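Local atomic coordinates of fatty acid synthase 1, isoform A (Drosophila melanogaster, PDB entry 6FN6), a protein that probably catalyses the de novo synthesis of long-chain saturated fatty acids from acetyl-CoA and malonyl-CoA with NADPH, this part carrying the dehydratase and reductase domains. Residues E6-D18 against L71-F83. Residues are numbered along the deposited sequence; the frame is centred on the assembly and turned at random.
Sequences ETIVEVDLSKEDD and LNKNAVVKFGINF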
loop_
_atom_site.group_PDB
_atom_site.type_symbol
_atom_site.label_atom_id
_atom_site.label_comp_id
_atom_site.label_asym_id
_atom_site.label_seq_id
_atom_site.Cartn_x
_atom_site.Cartn_y
_atom_site.Cartn_z
ATOM N N GLU A 6 -7.380 20.722 -18.158
ATOM C CA GLU A 6 -5.940 20.525 -18.033
ATOM C C GLU A 6 -5.173 21.556 -18.858
ATOM O O GLU A 6 -5.710 22.134 -19.805
ATOM C CB GLU A 6 -5.550 19.112 -18.472
ATOM C CG GLU A 6 -5.781 18.829 -19.949
ATOM C CD GLU A 6 -5.311 17.446 -20.355
ATOM O OE1 GLU A 6 -5.512 17.066 -21.529
ATOM O OE2 GLU A 6 -4.738 16.736 -19.501
ATOM N N THR A 7 -3.914 21.776 -18.497
ATOM C CA THR A 7 -3.063 22.713 -19.220
ATOM C C THR A 7 -2.239 21.988 -20.280
ATOM O O THR A 7 -1.562 21.002 -19.989
ATOM C CB THR A 7 -2.107 23.462 -18.264
ATOM O OG1 THR A 7 -2.862 24.112 -17.233
ATOM C CG2 THR A 7 -1.283 24.498 -19.018
ATOM N N ILE A 8 -2.313 22.480 -21.512
ATOM C CA ILE A 8 -1.549 21.908 -22.611
ATOM C C ILE A 8 -0.280 22.722 -22.823
ATOM O O ILE A 8 -0.331 23.943 -22.961
ATOM C CB ILE A 8 -2.383 21.853 -23.906
ATOM C CG1 ILE A 8 -3.744 21.197 -23.647
ATOM C CG2 ILE A 8 -1.624 21.106 -25.001
ATOM C CD1 ILE A 8 -3.666 19.793 -23.074
ATOM N N VAL A 9 0.859 22.040 -22.841
ATOM C CA VAL A 9 2.131 22.689 -23.118
ATOM C C VAL A 9 2.768 21.998 -24.313
ATOM O O VAL A 9 2.976 20.784 -24.306
ATOM C CB VAL A 9 3.062 22.666 -21.893
ATOM C CG1 VAL A 9 4.403 23.302 -22.226
ATOM C CG2 VAL A 9 2.415 23.386 -20.721
ATOM N N GLU A 10 3.080 22.782 -25.336
ATOM C CA GLU A 10 3.649 22.253 -26.564
ATOM C C GLU A 10 5.111 22.669 -26.672
ATOM O O GLU A 10 5.438 23.846 -26.526
ATOM C CB GLU A 10 2.847 22.748 -27.770
ATOM C CG GLU A 10 3.135 22.021 -29.071
ATOM C CD GLU A 10 2.147 22.384 -30.166
ATOM O OE1 GLU A 10 1.016 22.798 -29.836
ATOM O OE2 GLU A 10 2.500 22.252 -31.357
ATOM N N VAL A 11 5.985 21.701 -26.921
ATOM C CA VAL A 11 7.396 21.994 -27.141
ATOM C C VAL A 11 7.803 21.527 -28.534
ATOM O O VAL A 11 7.512 20.401 -28.939
ATOM C CB VAL A 11 8.286 21.351 -26.050
ATOM C CG1 VAL A 11 7.893 21.863 -24.672
ATOM C CG2 VAL A 11 8.202 19.836 -26.092
ATOM N N ASP A 12 8.469 22.419 -29.261
ATOM C CA ASP A 12 8.904 22.152 -30.627
ATOM C C ASP A 12 10.394 22.440 -30.772
ATOM O O ASP A 12 10.830 23.582 -30.637
ATOM C CB ASP A 12 8.096 22.995 -31.619
ATOM C CG ASP A 12 8.487 22.734 -33.063
ATOM O OD1 ASP A 12 9.157 21.715 -33.326
ATOM O OD2 ASP A 12 8.121 23.547 -33.935
ATOM N N LEU A 13 11.173 21.400 -31.048
ATOM C CA LEU A 13 12.623 21.535 -31.133
ATOM C C LEU A 13 13.056 22.392 -32.322
ATOM O O LEU A 13 14.231 22.732 -32.449
ATOM C CB LEU A 13 13.284 20.157 -31.224
ATOM C CG LEU A 13 13.556 19.456 -29.889
ATOM C CD1 LEU A 13 12.273 19.274 -29.080
ATOM C CD2 LEU A 13 14.245 18.119 -30.117
ATOM N N SER A 14 12.112 22.744 -33.189
ATOM C CA SER A 14 12.405 23.642 -34.299
ATOM C C SER A 14 12.520 25.088 -33.824
ATOM O O SER A 14 13.116 25.923 -34.502
ATOM C CB SER A 14 11.326 23.534 -35.377
ATOM O OG SER A 14 11.340 22.255 -35.986
ATOM N N LYS A 15 11.949 25.379 -32.659
ATOM C CA LYS A 15 11.964 26.734 -32.116
ATOM C C LYS A 15 13.203 26.954 -31.244
ATOM O O LYS A 15 13.735 26.012 -30.657
ATOM C CB LYS A 15 10.693 27.005 -31.311
ATOM C CG LYS A 15 10.476 28.477 -30.981
ATOM C CD LYS A 15 9.159 28.715 -30.256
ATOM C CE LYS A 15 9.195 28.190 -28.827
ATOM N NZ LYS A 15 7.850 28.157 -28.200
ATOM N N GLU A 16 13.662 28.200 -31.178
ATOM C CA GLU A 16 14.896 28.536 -30.470
ATOM C C GLU A 16 14.838 28.195 -28.982
ATOM O O GLU A 16 15.831 27.757 -28.404
ATOM C CB GLU A 16 15.217 30.024 -30.640
ATOM C CG GLU A 16 14.139 30.967 -30.120
ATOM C CD GLU A 16 14.424 32.420 -30.457
ATOM O OE1 GLU A 16 15.466 32.692 -31.090
ATOM O OE2 GLU A 16 13.606 33.288 -30.087
ATOM N N ASP A 17 13.676 28.390 -28.367
ATOM C CA ASP A 17 13.545 28.235 -26.922
ATOM C C ASP A 17 13.647 26.773 -26.486
ATOM O O ASP A 17 14.122 26.485 -25.387
ATOM C CB ASP A 17 12.216 28.828 -26.443
ATOM C CG ASP A 17 12.174 30.342 -26.562
ATOM O OD1 ASP A 17 12.944 31.017 -25.847
ATOM O OD2 ASP A 17 11.371 30.855 -27.368
ATOM N N ASP A 18 13.196 25.855 -27.337
ATOM C CA ASP A 18 13.183 24.433 -26.993
ATOM C C ASP A 18 14.302 23.659 -27.689
ATOM O O ASP A 18 14.465 22.458 -27.465
ATOM C CB ASP A 18 11.826 23.819 -27.346
ATOM C CG ASP A 18 10.687 24.445 -26.566
ATOM O OD1 ASP A 18 10.887 24.754 -25.372
ATOM O OD2 ASP A 18 9.596 24.631 -27.146
ATOM N N LEU A 71 11.816 12.136 -28.682
ATOM C CA LEU A 71 11.497 13.209 -29.615
ATOM C C LEU A 71 12.290 13.020 -30.901
ATOM O O LEU A 71 13.425 12.547 -30.875
ATOM C CB LEU A 71 11.810 14.575 -28.997
ATOM C CG LEU A 71 11.407 14.784 -27.534
ATOM C CD1 LEU A 71 11.821 16.171 -27.061
ATOM C CD2 LEU A 71 9.910 14.574 -27.332
ATOM N N ASN A 72 11.681 13.388 -32.025
ATOM C CA ASN A 72 12.351 13.346 -33.322
ATOM C C ASN A 72 13.043 14.677 -33.610
ATOM O O ASN A 72 13.292 15.461 -32.696
ATOM C CB ASN A 72 11.348 13.007 -34.426
ATOM C CG ASN A 72 10.664 11.670 -34.201
ATOM O OD1 ASN A 72 9.436 11.587 -34.154
ATOM N ND2 ASN A 72 11.459 10.615 -34.058
ATOM N N LYS A 73 13.381 14.921 -34.873
ATOM C CA LYS A 73 13.991 16.191 -35.252
ATOM C C LYS A 73 12.948 17.304 -35.270
ATOM O O LYS A 73 13.116 18.330 -34.612
ATOM C CB LYS A 73 14.656 16.080 -36.626
ATOM C CG LYS A 73 15.283 17.376 -37.112
ATOM C CD LYS A 73 16.244 17.134 -38.265
ATOM C CE LYS A 73 16.946 18.417 -38.679
ATOM N NZ LYS A 73 17.933 18.188 -39.769
ATOM N N ASN A 74 11.871 17.094 -36.022
ATOM C CA ASN A 74 10.766 18.046 -36.048
ATOM C C ASN A 74 10.190 18.162 -34.639
ATOM O O ASN A 74 10.041 19.262 -34.106
ATOM C CB ASN A 74 9.695 17.624 -37.064
ATOM C CG ASN A 74 9.252 16.181 -36.893
ATOM O OD1 ASN A 74 10.076 15.268 -36.843
ATOM N ND2 ASN A 74 7.942 15.970 -36.823
ATOM N N ALA A 75 9.882 17.013 -34.045
ATOM C CA ALA A 75 9.495 16.928 -32.638
ATOM C C ALA A 75 8.448 17.950 -32.208
ATOM O O ALA A 75 8.747 18.854 -31.428
ATOM C CB ALA A 75 10.723 17.070 -31.761
ATOM N N VAL A 76 7.228 17.814 -32.715
ATOM C CA VAL A 76 6.108 18.555 -32.153
ATOM C C VAL A 76 5.381 17.607 -31.195
ATOM O O VAL A 76 4.743 16.640 -31.612
ATOM C CB VAL A 76 5.183 19.138 -33.258
ATOM C CG1 VAL A 76 4.485 18.039 -34.067
ATOM C CG2 VAL A 76 4.163 20.090 -32.643
ATOM N N VAL A 77 5.527 17.875 -29.901
ATOM C CA VAL A 77 4.971 17.009 -28.867
ATOM C C VAL A 77 4.171 17.847 -27.880
ATOM O O VAL A 77 4.590 18.939 -27.493
ATOM C CB VAL A 77 6.081 16.213 -28.151
ATOM C CG1 VAL A 77 7.138 17.153 -27.602
ATOM C CG2 VAL A 77 5.498 15.355 -27.036
ATOM N N LYS A 78 3.022 17.322 -27.470
ATOM C CA LYS A 78 2.119 18.046 -26.589
ATOM C C LYS A 78 2.064 17.414 -25.201
ATOM O O LYS A 78 1.766 16.227 -25.066
ATOM C CB LYS A 78 0.721 18.083 -27.211
ATOM C CG LYS A 78 0.694 18.770 -28.572
ATOM C CD LYS A 78 -0.712 19.060 -29.066
ATOM C CE LYS A 78 -0.668 19.821 -30.386
ATOM N NZ LYS A 78 -2.019 20.192 -30.892
ATOM N N PHE A 79 2.350 18.210 -24.175
ATOM C CA PHE A 79 2.257 17.738 -22.796
ATOM C C PHE A 79 1.003 18.292 -22.121
ATOM O O PHE A 79 0.740 19.493 -22.169
ATOM C CB PHE A 79 3.496 18.140 -21.989
ATOM C CG PHE A 79 4.778 17.524 -22.483
ATOM C CD1 PHE A 79 4.997 16.160 -22.378
ATOM C CD2 PHE A 79 5.773 18.315 -23.034
ATOM C CE1 PHE A 79 6.182 15.595 -22.825
ATOM C CE2 PHE A 79 6.956 17.755 -23.481
ATOM C CZ PHE A 79 7.160 16.394 -23.376
ATOM N N GLY A 80 0.232 17.402 -21.502
ATOM C CA GLY A 80 -0.953 17.782 -20.749
ATOM C C GLY A 80 -0.735 17.689 -19.250
ATOM O O GLY A 80 -0.340 16.639 -18.748
ATOM N N ILE A 81 -0.984 18.785 -18.537
ATOM C CA ILE A 81 -0.742 18.839 -17.096
ATOM C C ILE A 81 -2.045 19.111 -16.348
ATOM O O ILE A 81 -2.870 19.906 -16.796
ATOM C CB ILE A 81 0.311 19.909 -16.746
ATOM C CG1 ILE A 81 1.485 19.830 -17.729
ATOM C CG2 ILE A 81 0.784 19.725 -15.310
ATOM C CD1 ILE A 81 2.630 20.784 -17.430
ATOM N N ASN A 82 -2.216 18.456 -15.201
ATOM C CA ASN A 82 -3.417 18.624 -14.380
ATOM C C ASN A 82 -3.075 18.600 -12.890
ATOM O O ASN A 82 -2.184 17.868 -12.463
ATOM C CB ASN A 82 -4.438 17.529 -14.698
ATOM C CG ASN A 82 -5.853 17.925 -14.326
ATOM O OD1 ASN A 82 -6.067 18.743 -13.431
ATOM N ND2 ASN A 82 -6.830 17.343 -15.012
ATOM N N PHE A 83 -3.792 19.400 -12.103
ATOM C CA PHE A 83 -3.529 19.513 -10.669
ATOM C C PHE A 83 -4.801 19.337 -9.839
ATOM O O PHE A 83 -5.869 19.818 -10.218
ATOM C CB PHE A 83 -2.903 20.874 -10.351
ATOM C CG PHE A 83 -1.545 21.078 -10.955
ATOM C CD1 PHE A 83 -1.416 21.583 -12.238
ATOM C CD2 PHE A 83 -0.399 20.785 -10.238
ATOM C CE1 PHE A 83 -0.169 21.779 -12.800
ATOM C CE2 PHE A 83 0.852 20.979 -10.795
ATOM C CZ PHE A 83 0.966 21.477 -12.077
#
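Val11 and Phe79 meet on the inner face of an antiparallel strand pair, 7-12 against 76-83, at the edge of what is predicted to be the N-terminal hotdog fold of the dehydratase. Thr7 with Ile81, Val9 with Phe79 and Val11 with Val77 are the hydrogen-bonded pairs. The first two each carry two fairly straight bonds, such as Val9 N to Phe79 O (2.6 Å, 173°); the ladder slackens at the third, where Val77 N to Val11 O stretches to a weak 3.4 Å.

The packed side is built from branched and aromatic groups. Val11 has CG1 anti to its carbonyl carbon (chi1 -59°), which puts CG2 against Phe79 CE2, 3.6 Å away, and it lies alongside Val77, whose own CG2 lies over one face of the Phe79 ring, offset toward its rim. Helix 34-48, the hotdog helix, closes over this layer through Leu40 on Phe79 and Thr44 on Ile81. Past the strand end, Leu13 points toward segment 71-83: its CD1 meets Leu71 CD1 at 3.7 Å, the two side chains nearly perpendicular, and Ala75 is small enough to fit beside them.

The other face, with Ile8, Glu10, Val76 and Lys78, is largely exposed. Glu10 and Lys78 run side by side, long chains suited to solvent, yet Glu10 OE1 and Lys78 NZ stay 4.1 Å apart, beyond a salt bridge. At the strand end a type I turn runs from Asp12 to Lys15, and Asp12 OD1 also accepts Ser14 N at 3.1 Å from above the carboxylate plane, an Asx turn. Cohesion thus comes from backbone bonds and the buried apolar layer, while the Glu10-Lys78 pair probably adds a weak, solvent-screened attraction.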